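Local coordinates for zinc-type alcohol dehydrogenase-like protein YAHK (Escherichia coli, PDB 1UUF), which catalyses the reduction of a wide range of aldehydes to their alcohols, strongly preferring NADPH to NADH and binding two zinc ions per subunit, at residues A72-P77 with T133-T138; R188-G193 with D281-L286; G195-V200 with A252-S257. One frame throughout, in Å; residues are numbered along the deposited sequence.

Contact 1: A72-P77 with T133-T138; sequences AGTVYP and TYNSPT
The carboxamide of Asn135 lies against the backbone of Gly73, Thr74 and Val75, and this one polar group carries nearly the whole contact. Both segments are irregular loops of the GroES-like domain of a zinc-containing alcohol dehydrogenase, and they meet near the protein surface. As modelled, Asn135 ND2 is 2.8 Å from Val75 N and Asn135 OD1 is 3.1 Å from Gly73 O. Each pairing sets like against like, so the amide is probably turned over; exchanged, its two ends could serve as acceptor for the Val75 N-H and donor to the Gly73 carbonyl. These two backbone groups flank Thr74, and both face the Asn135 side chain. The side chain of Asn135 gets there with CG anti to the backbone N (chi1 -158°). Its own phi is positive, 79°, a conformation asparagine accepts more readily than most residues. Gly73 also has positive phi, for which glycine is well suited. With an alanine here in place of Asn135, the Gly73 carbonyl and the Val75 N-H would probably be left without the amide that faces them. Val75 points its CB toward the Asn135 loop and packs CB and CG2 beside the end of the Asn135 side chain. The segments also reach toward the active site: next to Asn135, Tyr134 stacks on His82, a ligand of the catalytic zinc. Thr74 suits its place by having two unlike branches. Its hydroxyl, anti to the carbonyl carbon, is hydrogen-bonded to Gln66 O in helix 61-68, while its methyl CG2 sits 3.6 Å above the ring plane of Tyr76, displaced toward the rim.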
loop_
_atom_site.group_PDB
_atom_site.type_symbol
_atom_site.label_atom_id
_atom_site.label_comp_id
_atom_site.label_asym_id
_atom_site.label_seq_id
_atom_site.Cartn_x
_atom_site.Cartn_y
_atom_site.Cartn_z
ATOM N N ALA A 72 -22.813 -1.649 -13.957
ATOM C CA ALA A 72 -21.579 -1.595 -14.724
ATOM C C ALA A 72 -21.631 -0.398 -15.665
ATOM O O ALA A 72 -20.725 -0.190 -16.473
ATOM C CB ALA A 72 -21.402 -2.881 -15.522
ATOM N N GLY A 73 -22.697 0.391 -15.547
ATOM C CA GLY A 73 -22.856 1.552 -16.402
ATOM C C GLY A 73 -22.804 1.125 -17.854
ATOM O O GLY A 73 -22.329 1.863 -18.718
ATOM N N THR A 74 -23.299 -0.078 -18.122
ATOM C CA THR A 74 -23.298 -0.627 -19.467
ATOM C C THR A 74 -24.288 0.035 -20.413
ATOM O O THR A 74 -25.460 0.231 -20.080
ATOM C CB THR A 74 -23.591 -2.140 -19.449
ATOM O OG1 THR A 74 -22.590 -2.810 -18.675
ATOM C CG2 THR A 74 -23.589 -2.701 -20.862
ATOM N N VAL A 75 -23.798 0.379 -21.598
ATOM C CA VAL A 75 -24.616 0.991 -22.631
ATOM C C VAL A 75 -24.853 -0.088 -23.677
ATOM O O VAL A 75 -23.917 -0.773 -24.092
ATOM C CB VAL A 75 -23.892 2.184 -23.292
ATOM C CG1 VAL A 75 -24.792 2.825 -24.338
ATOM C CG2 VAL A 75 -23.494 3.197 -22.234
ATOM N N TYR A 76 -26.102 -0.247 -24.099
ATOM C CA TYR A 76 -26.431 -1.265 -25.086
ATOM C C TYR A 76 -26.702 -0.691 -26.470
ATOM O O TYR A 76 -27.114 0.462 -26.607
ATOM C CB TYR A 76 -27.634 -2.081 -24.612
ATOM C CG TYR A 76 -27.435 -2.675 -23.239
ATOM C CD1 TYR A 76 -27.649 -1.911 -22.094
ATOM C CD2 TYR A 76 -26.995 -3.988 -23.083
ATOM C CE1 TYR A 76 -27.432 -2.438 -20.827
ATOM C CE2 TYR A 76 -26.772 -4.524 -21.820
ATOM C CZ TYR A 76 -26.995 -3.743 -20.697
ATOM O OH TYR A 76 -26.783 -4.264 -19.446
ATOM N N PRO A 77 -26.464 -1.494 -27.520
ATOM C CA PRO A 77 -25.965 -2.869 -27.405
ATOM C C PRO A 77 -24.542 -2.925 -26.857
ATOM O O PRO A 77 -23.758 -1.994 -27.046
ATOM C CB PRO A 77 -26.057 -3.385 -28.837
ATOM C CG PRO A 77 -25.796 -2.159 -29.643
ATOM C CD PRO A 77 -26.635 -1.119 -28.933
ATOM N N THR A 133 -11.899 -0.200 -24.849
ATOM C CA THR A 133 -12.208 -0.929 -26.068
ATOM C C THR A 133 -13.711 -1.137 -26.226
ATOM O O THR A 133 -14.213 -1.220 -27.346
ATOM C CB THR A 133 -11.443 -2.253 -26.074
ATOM O OG1 THR A 133 -10.054 -1.958 -25.886
ATOM C CG2 THR A 133 -11.618 -2.987 -27.398
ATOM N N TYR A 134 -14.422 -1.234 -25.106
ATOM C CA TYR A 134 -15.876 -1.338 -25.156
ATOM C C TYR A 134 -16.520 -0.575 -24.001
ATOM O O TYR A 134 -15.938 -0.451 -22.922
ATOM C CB TYR A 134 -16.353 -2.805 -25.187
ATOM C CG TYR A 134 -15.930 -3.687 -24.035
ATOM C CD1 TYR A 134 -16.531 -3.579 -22.782
ATOM C CD2 TYR A 134 -14.961 -4.671 -24.217
ATOM C CE1 TYR A 134 -16.177 -4.439 -21.740
ATOM C CE2 TYR A 134 -14.600 -5.531 -23.187
ATOM C CZ TYR A 134 -15.212 -5.412 -21.953
ATOM O OH TYR A 134 -14.858 -6.274 -20.942
ATOM N N ASN A 135 -17.699 -0.022 -24.278
ATOM C CA ASN A 135 -18.509 0.733 -23.319
ATOM C C ASN A 135 -18.109 2.181 -23.031
ATOM O O ASN A 135 -18.618 2.782 -22.085
ATOM C CB ASN A 135 -18.610 -0.021 -21.990
ATOM C CG ASN A 135 -19.820 0.408 -21.174
ATOM O OD1 ASN A 135 -19.692 0.983 -20.090
ATOM N ND2 ASN A 135 -21.004 0.136 -21.700
ATOM N N SER A 136 -17.212 2.749 -23.831
ATOM C CA SER A 136 -16.800 4.134 -23.615
ATOM C C SER A 136 -17.352 5.053 -24.697
ATOM O O SER A 136 -17.544 4.638 -25.835
ATOM C CB SER A 136 -15.271 4.246 -23.589
ATOM O OG SER A 136 -14.743 3.753 -22.375
ATOM N N PRO A 137 -17.622 6.323 -24.354
ATOM C CA PRO A 137 -18.150 7.245 -25.364
ATOM C C PRO A 137 -17.165 7.478 -26.508
ATOM O O PRO A 137 -15.954 7.563 -26.293
ATOM C CB PRO A 137 -18.436 8.516 -24.558
ATOM C CG PRO A 137 -17.469 8.434 -23.415
ATOM C CD PRO A 137 -17.537 6.973 -23.037
ATOM N N THR A 138 -17.696 7.576 -27.721
ATOM C CA THR A 138 -16.891 7.791 -28.920
ATOM C C THR A 138 -17.741 8.430 -30.011
ATOM O O THR A 138 -18.959 8.255 -30.039
ATOM C CB THR A 138 -16.343 6.453 -29.470
ATOM O OG1 THR A 138 -15.754 6.665 -30.760
ATOM C CG2 THR A 138 -17.469 5.437 -29.610
#

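Contact 2: R188-G193 with D281-L286; sequences RHWQAG and DGTMTL
Trp190 leaves the end of helix 176-189 and lays its indole against Thr283 and Thr285 of strand 282-286, part of the parallel Rossmann-type sheet. Its CB points toward the strand, and chi1 of -83°, with CG anti to the carbonyl carbon, carries the indole on to the two threonines. Along the five-membered ring, Trp190 CD1 meets Thr283 CB at 3.9 Å, and Trp190 NE1 meets the threonine methyl, Thr283 CG2, at 3.7 Å. NE1 does not bond the Thr283 hydroxyl directly: it donates to a water in the ring plane at 3.0 Å, and that water is also hydrogen-bonded to Thr283 OG1 at 2.7 Å. Farther out, the six-membered ring passes beneath Thr285, whose OG1 comes within 3.3 Å of both Trp190 CZ3 and Trp190 CH2, over the face near the rim. The Thr285 methyl, CG2, adds a contact of 3.8 Å to Trp190 CZ3. Beyond the two segments, the indole meets the Phe260 ring with nearly parallel planes and packs on Arg306 of the second subunit. Threonine suits both strand positions, being beta-branched and offering a methyl as well as a hydroxyl. The chemistry is uneven: water satisfies the indole N-H, whereas the buried Thr285 hydroxyl has no modelled hydrogen-bond partner and rests against an aromatic face.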
loop_
_atom_site.group_PDB
_atom_site.type_symbol
_atom_site.label_atom_id
_atom_site.label_comp_id
_atom_site.label_asym_id
_atom_site.label_seq_id
_atom_site.Cartn_x
_atom_site.Cartn_y
_atom_site.Cartn_z
ATOM N N ARG A 188 6.436 -6.184 -12.844
ATOM C CA ARG A 188 7.540 -5.306 -13.209
ATOM C C ARG A 188 7.619 -4.113 -12.259
ATOM O O ARG A 188 8.701 -3.740 -11.811
ATOM C CB ARG A 188 7.384 -4.788 -14.644
ATOM C CG ARG A 188 7.669 -5.812 -15.736
ATOM C CD ARG A 188 9.073 -6.396 -15.612
ATOM N NE ARG A 188 9.462 -7.147 -16.805
ATOM C CZ ARG A 188 10.516 -7.957 -16.875
ATOM N NH1 ARG A 188 11.295 -8.133 -15.815
ATOM N NH2 ARG A 188 10.798 -8.583 -18.010
ATOM N N HIS A 189 6.473 -3.518 -11.944
ATOM C CA HIS A 189 6.467 -2.354 -11.058
ATOM C C HIS A 189 7.066 -2.651 -9.692
ATOM O O HIS A 189 7.802 -1.828 -9.140
ATOM C CB HIS A 189 5.049 -1.808 -10.884
ATOM C CG HIS A 189 5.011 -0.433 -10.294
ATOM N ND1 HIS A 189 4.438 -0.160 -9.071
ATOM C CD2 HIS A 189 5.482 0.747 -10.761
ATOM C CE1 HIS A 189 4.557 1.130 -8.810
ATOM N NE2 HIS A 189 5.186 1.704 -9.820
ATOM N N TRP A 190 6.759 -3.821 -9.140
ATOM C CA TRP A 190 7.299 -4.183 -7.837
ATOM C C TRP A 190 8.561 -5.034 -7.964
ATOM O O TRP A 190 8.950 -5.766 -7.055
ATOM C CB TRP A 190 6.216 -4.847 -6.982
ATOM C CG TRP A 190 5.343 -3.807 -6.309
ATOM C CD1 TRP A 190 5.623 -3.123 -5.154
ATOM C CD2 TRP A 190 4.102 -3.274 -6.796
ATOM N NE1 TRP A 190 4.630 -2.198 -4.896
ATOM C CE2 TRP A 190 3.687 -2.273 -5.888
ATOM C CE3 TRP A 190 3.299 -3.547 -7.914
ATOM C CZ2 TRP A 190 2.503 -1.544 -6.063
ATOM C CZ3 TRP A 190 2.123 -2.821 -8.087
ATOM C CH2 TRP A 190 1.738 -1.832 -7.165
ATOM N N GLN A 191 9.182 -4.905 -9.132
ATOM C CA GLN A 191 10.453 -5.533 -9.471
ATOM C C GLN A 191 10.653 -7.019 -9.207
ATOM O O GLN A 191 11.647 -7.415 -8.590
ATOM C CB GLN A 191 11.571 -4.741 -8.791
ATOM C CG GLN A 191 11.317 -3.237 -8.811
ATOM C CD GLN A 191 12.448 -2.423 -8.214
ATOM O OE1 GLN A 191 12.269 -1.252 -7.878
ATOM N NE2 GLN A 191 13.621 -3.031 -8.094
ATOM N N ALA A 192 9.727 -7.842 -9.683
ATOM C CA ALA A 192 9.859 -9.284 -9.509
ATOM C C ALA A 192 11.048 -9.728 -10.350
ATOM O O ALA A 192 11.230 -9.247 -11.465
ATOM C CB ALA A 192 8.596 -9.989 -9.986
ATOM N N GLY A 193 11.859 -10.638 -9.822
ATOM C CA GLY A 193 13.012 -11.104 -10.575
ATOM C C GLY A 193 13.911 -11.987 -9.741
ATOM O O GLY A 193 13.536 -12.366 -8.637
ATOM N N ASP A 281 8.521 -3.853 4.455
ATOM C CA ASP A 281 8.462 -3.035 3.247
ATOM C C ASP A 281 7.898 -3.797 2.048
ATOM O O ASP A 281 8.007 -3.343 0.909
ATOM C CB ASP A 281 9.842 -2.469 2.891
ATOM C CG ASP A 281 10.141 -1.164 3.618
ATOM O OD1 ASP A 281 9.196 -0.371 3.825
ATOM O OD2 ASP A 281 11.318 -0.922 3.964
ATOM N N GLY A 282 7.288 -4.948 2.317
ATOM C CA GLY A 282 6.702 -5.750 1.256
ATOM C C GLY A 282 5.324 -5.245 0.867
ATOM O O GLY A 282 4.675 -4.539 1.633
ATOM N N THR A 283 4.864 -5.623 -0.321
ATOM C CA THR A 283 3.562 -5.180 -0.794
ATOM C C THR A 283 2.756 -6.310 -1.406
ATOM O O THR A 283 3.318 -7.205 -2.030
ATOM C CB THR A 283 3.717 -4.102 -1.890
ATOM O OG1 THR A 283 4.350 -2.942 -1.343
ATOM C CG2 THR A 283 2.354 -3.719 -2.473
ATOM N N MET A 284 1.441 -6.277 -1.203
ATOM C CA MET A 284 0.563 -7.251 -1.845
ATOM C C MET A 284 -0.317 -6.388 -2.725
ATOM O O MET A 284 -0.966 -5.459 -2.242
ATOM C CB MET A 284 -0.319 -8.021 -0.860
ATOM C CG MET A 284 -1.412 -8.816 -1.594
ATOM S SD MET A 284 -2.254 -10.049 -0.587
ATOM C CE MET A 284 -2.965 -9.000 0.682
ATOM N N THR A 285 -0.318 -6.673 -4.020
ATOM C CA THR A 285 -1.116 -5.893 -4.953
ATOM C C THR A 285 -2.264 -6.726 -5.483
ATOM O O THR A 285 -2.069 -7.867 -5.897
ATOM C CB THR A 285 -0.254 -5.407 -6.127
ATOM O OG1 THR A 285 0.763 -4.535 -5.623
ATOM C CG2 THR A 285 -1.098 -4.658 -7.159
ATOM N N LEU A 286 -3.459 -6.146 -5.460
ATOM C CA LEU A 286 -4.657 -6.828 -5.927
ATOM C C LEU A 286 -4.957 -6.428 -7.373
ATOM O O LEU A 286 -4.875 -5.252 -7.722
ATOM C CB LEU A 286 -5.848 -6.441 -5.043
ATOM C CG LEU A 286 -5.601 -6.388 -3.531
ATOM C CD1 LEU A 286 -6.857 -5.901 -2.826
ATOM C CD2 LEU A 286 -5.191 -7.751 -3.025
HETATM O O HOH W 1 4.203 -0.489 -2.487
#

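Contact 3: G195-V200 with A252-S257; sequences GKKVGV and AAHLKS
Lys197 sends its ammonium group from the first strand of the Rossmann-type nucleotide-binding domain, strand 197-201, to the loop that leads into strand 258-263, its neighbour in the parallel sheet. Two hydrogen bonds cross the contact, both donated by Lys197 NZ: one to Ser257 OG at 2.8 Å, the other to His254 ND1 at 2.8 Å. The second is well directed, with NZ at the edge of the imidazole and just 3° out of its plane. Because ND1 accepts, the ring is probably neutral with its hydrogen on NE2, a form that the adjacent positive charge would favour. Lysine is suited to this position by its length: CG is anti to the backbone N (chi1 -175°) and the chain stays extended to the tip, reaching across to the loop.

The other contacts of Lys197 are van der Waals and cation-pi. Its methylenes run past Ser257, with Lys197 CD 3.3 Å from Ser257 O, and the lysine also makes a cation-pi contact with Phe258. The buried His254 side chain touches Glu241 and Val243 of strand 241-244, at the sheet edge.

Within the loop, hydrogen bonds shape the turn and position Ser257 OG. A type I turn from Ala252 to Leu255 presents His254, closed by Leu255 N to Ala252 O. Ser257 suits its site because one hydroxyl can accept from the lysine and donate as well. With OG between the backbone N and the carbonyl carbon, Ser257 OG donates to His254 O at 2.7 Å, coming in 43° above the carbonyl plane.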
loop_
_atom_site.group_PDB
_atom_site.type_symbol
_atom_site.label_atom_id
_atom_site.label_comp_id
_atom_site.label_asym_id
_atom_site.label_seq_id
_atom_site.Cartn_x
_atom_site.Cartn_y
_atom_site.Cartn_z
ATOM N N GLY A 195 16.249 -13.515 -7.067
ATOM C CA GLY A 195 16.483 -13.078 -5.702
ATOM C C GLY A 195 15.249 -12.594 -4.968
ATOM O O GLY A 195 15.323 -12.245 -3.790
ATOM N N LYS A 196 14.114 -12.563 -5.661
ATOM C CA LYS A 196 12.862 -12.119 -5.060
ATOM C C LYS A 196 11.921 -13.298 -4.879
ATOM O O LYS A 196 11.830 -14.162 -5.749
ATOM C CB LYS A 196 12.166 -11.089 -5.954
ATOM C CG LYS A 196 12.995 -9.858 -6.277
ATOM C CD LYS A 196 13.385 -9.102 -5.018
ATOM C CE LYS A 196 14.034 -7.771 -5.364
ATOM N NZ LYS A 196 13.066 -6.857 -6.023
ATOM N N LYS A 197 11.224 -13.329 -3.748
ATOM C CA LYS A 197 10.261 -14.386 -3.484
ATOM C C LYS A 197 8.906 -13.753 -3.777
ATOM O O LYS A 197 8.484 -12.821 -3.092
ATOM C CB LYS A 197 10.338 -14.845 -2.029
ATOM C CG LYS A 197 9.432 -16.033 -1.741
ATOM C CD LYS A 197 9.601 -16.562 -0.329
ATOM C CE LYS A 197 8.686 -17.759 -0.104
ATOM N NZ LYS A 197 8.777 -18.301 1.283
ATOM N N VAL A 198 8.237 -14.256 -4.807
ATOM C CA VAL A 198 6.959 -13.705 -5.230
ATOM C C VAL A 198 5.812 -14.690 -5.112
ATOM O O VAL A 198 5.930 -15.854 -5.499
ATOM C CB VAL A 198 7.041 -13.234 -6.694
ATOM C CG1 VAL A 198 5.696 -12.678 -7.147
ATOM C CG2 VAL A 198 8.139 -12.193 -6.835
ATOM N N GLY A 199 4.698 -14.213 -4.573
ATOM C CA GLY A 199 3.541 -15.069 -4.437
ATOM C C GLY A 199 2.479 -14.685 -5.443
ATOM O O GLY A 199 2.350 -13.518 -5.818
ATOM N N VAL A 200 1.739 -15.677 -5.912
ATOM C CA VAL A 200 0.655 -15.434 -6.851
ATOM C C VAL A 200 -0.547 -16.144 -6.257
ATOM O O VAL A 200 -0.527 -17.362 -6.073
ATOM C CB VAL A 200 0.957 -16.002 -8.248
ATOM C CG1 VAL A 200 -0.266 -15.831 -9.150
ATOM C CG2 VAL A 200 2.152 -15.270 -8.858
ATOM N N ALA A 252 1.866 -20.749 7.555
ATOM C CA ALA A 252 2.833 -20.385 8.586
ATOM C C ALA A 252 4.283 -20.593 8.160
ATOM O O ALA A 252 5.179 -19.885 8.622
ATOM C CB ALA A 252 2.550 -21.171 9.862
ATOM N N ALA A 253 4.515 -21.557 7.277
ATOM C CA ALA A 253 5.865 -21.844 6.812
ATOM C C ALA A 253 6.452 -20.717 5.963
ATOM O O ALA A 253 7.648 -20.712 5.678
ATOM C CB ALA A 253 5.871 -23.147 6.022
ATOM N N HIS A 254 5.615 -19.761 5.569
ATOM C CA HIS A 254 6.066 -18.646 4.736
ATOM C C HIS A 254 5.923 -17.289 5.410
ATOM O O HIS A 254 5.938 -16.249 4.749
ATOM C CB HIS A 254 5.283 -18.642 3.420
ATOM C CG HIS A 254 5.491 -19.874 2.597
ATOM N ND1 HIS A 254 6.568 -20.032 1.753
ATOM C CD2 HIS A 254 4.773 -21.019 2.509
ATOM C CE1 HIS A 254 6.507 -21.221 1.181
ATOM N NE2 HIS A 254 5.427 -21.840 1.624
ATOM N N LEU A 255 5.786 -17.296 6.729
ATOM C CA LEU A 255 5.645 -16.056 7.485
ATOM C C LEU A 255 6.763 -15.063 7.166
ATOM O O LEU A 255 7.933 -15.441 7.076
ATOM C CB LEU A 255 5.658 -16.357 8.985
ATOM C CG LEU A 255 5.491 -15.161 9.922
ATOM C CD1 LEU A 255 4.043 -14.679 9.886
ATOM C CD2 LEU A 255 5.875 -15.565 11.336
ATOM N N LYS A 256 6.392 -13.795 6.994
ATOM C CA LYS A 256 7.344 -12.719 6.714
ATOM C C LYS A 256 8.446 -13.110 5.731
ATOM O O LYS A 256 9.624 -12.874 5.998
ATOM C CB LYS A 256 7.994 -12.258 8.025
ATOM C CG LYS A 256 7.010 -11.859 9.112
ATOM C CD LYS A 256 7.722 -11.607 10.439
ATOM C CE LYS A 256 6.740 -11.238 11.545
ATOM N NZ LYS A 256 7.407 -11.072 12.873
ATOM N N SER A 257 8.083 -13.678 4.583
ATOM C CA SER A 257 9.102 -14.104 3.627
ATOM C C SER A 257 8.950 -13.586 2.204
ATOM O O SER A 257 9.869 -13.738 1.393
ATOM C CB SER A 257 9.152 -15.632 3.570
ATOM O OG SER A 257 7.982 -16.141 2.953
#

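In the fold
From the N terminus, contact 1 comes first: it closes a loop of 55 residues in the GroES-like domain, joining the chain after helix 61-68 to the chain after strand 131-132, with the four cysteines of the second zinc site in between. Helix 176-189, which supplies Cys178 to the catalytic zinc, then leads to contact 2, where its end meets strand 282-286. Contact 3 is nested inside that long loop and ties strand 197-201 to the entry of strand 258-263. Contacts 2 and 3 reach the same parallel sheet and touch through Gln191 and Lys196, whereas contact 1 lies across the chain's centre, its nearest atoms about 17 Å from contact 2.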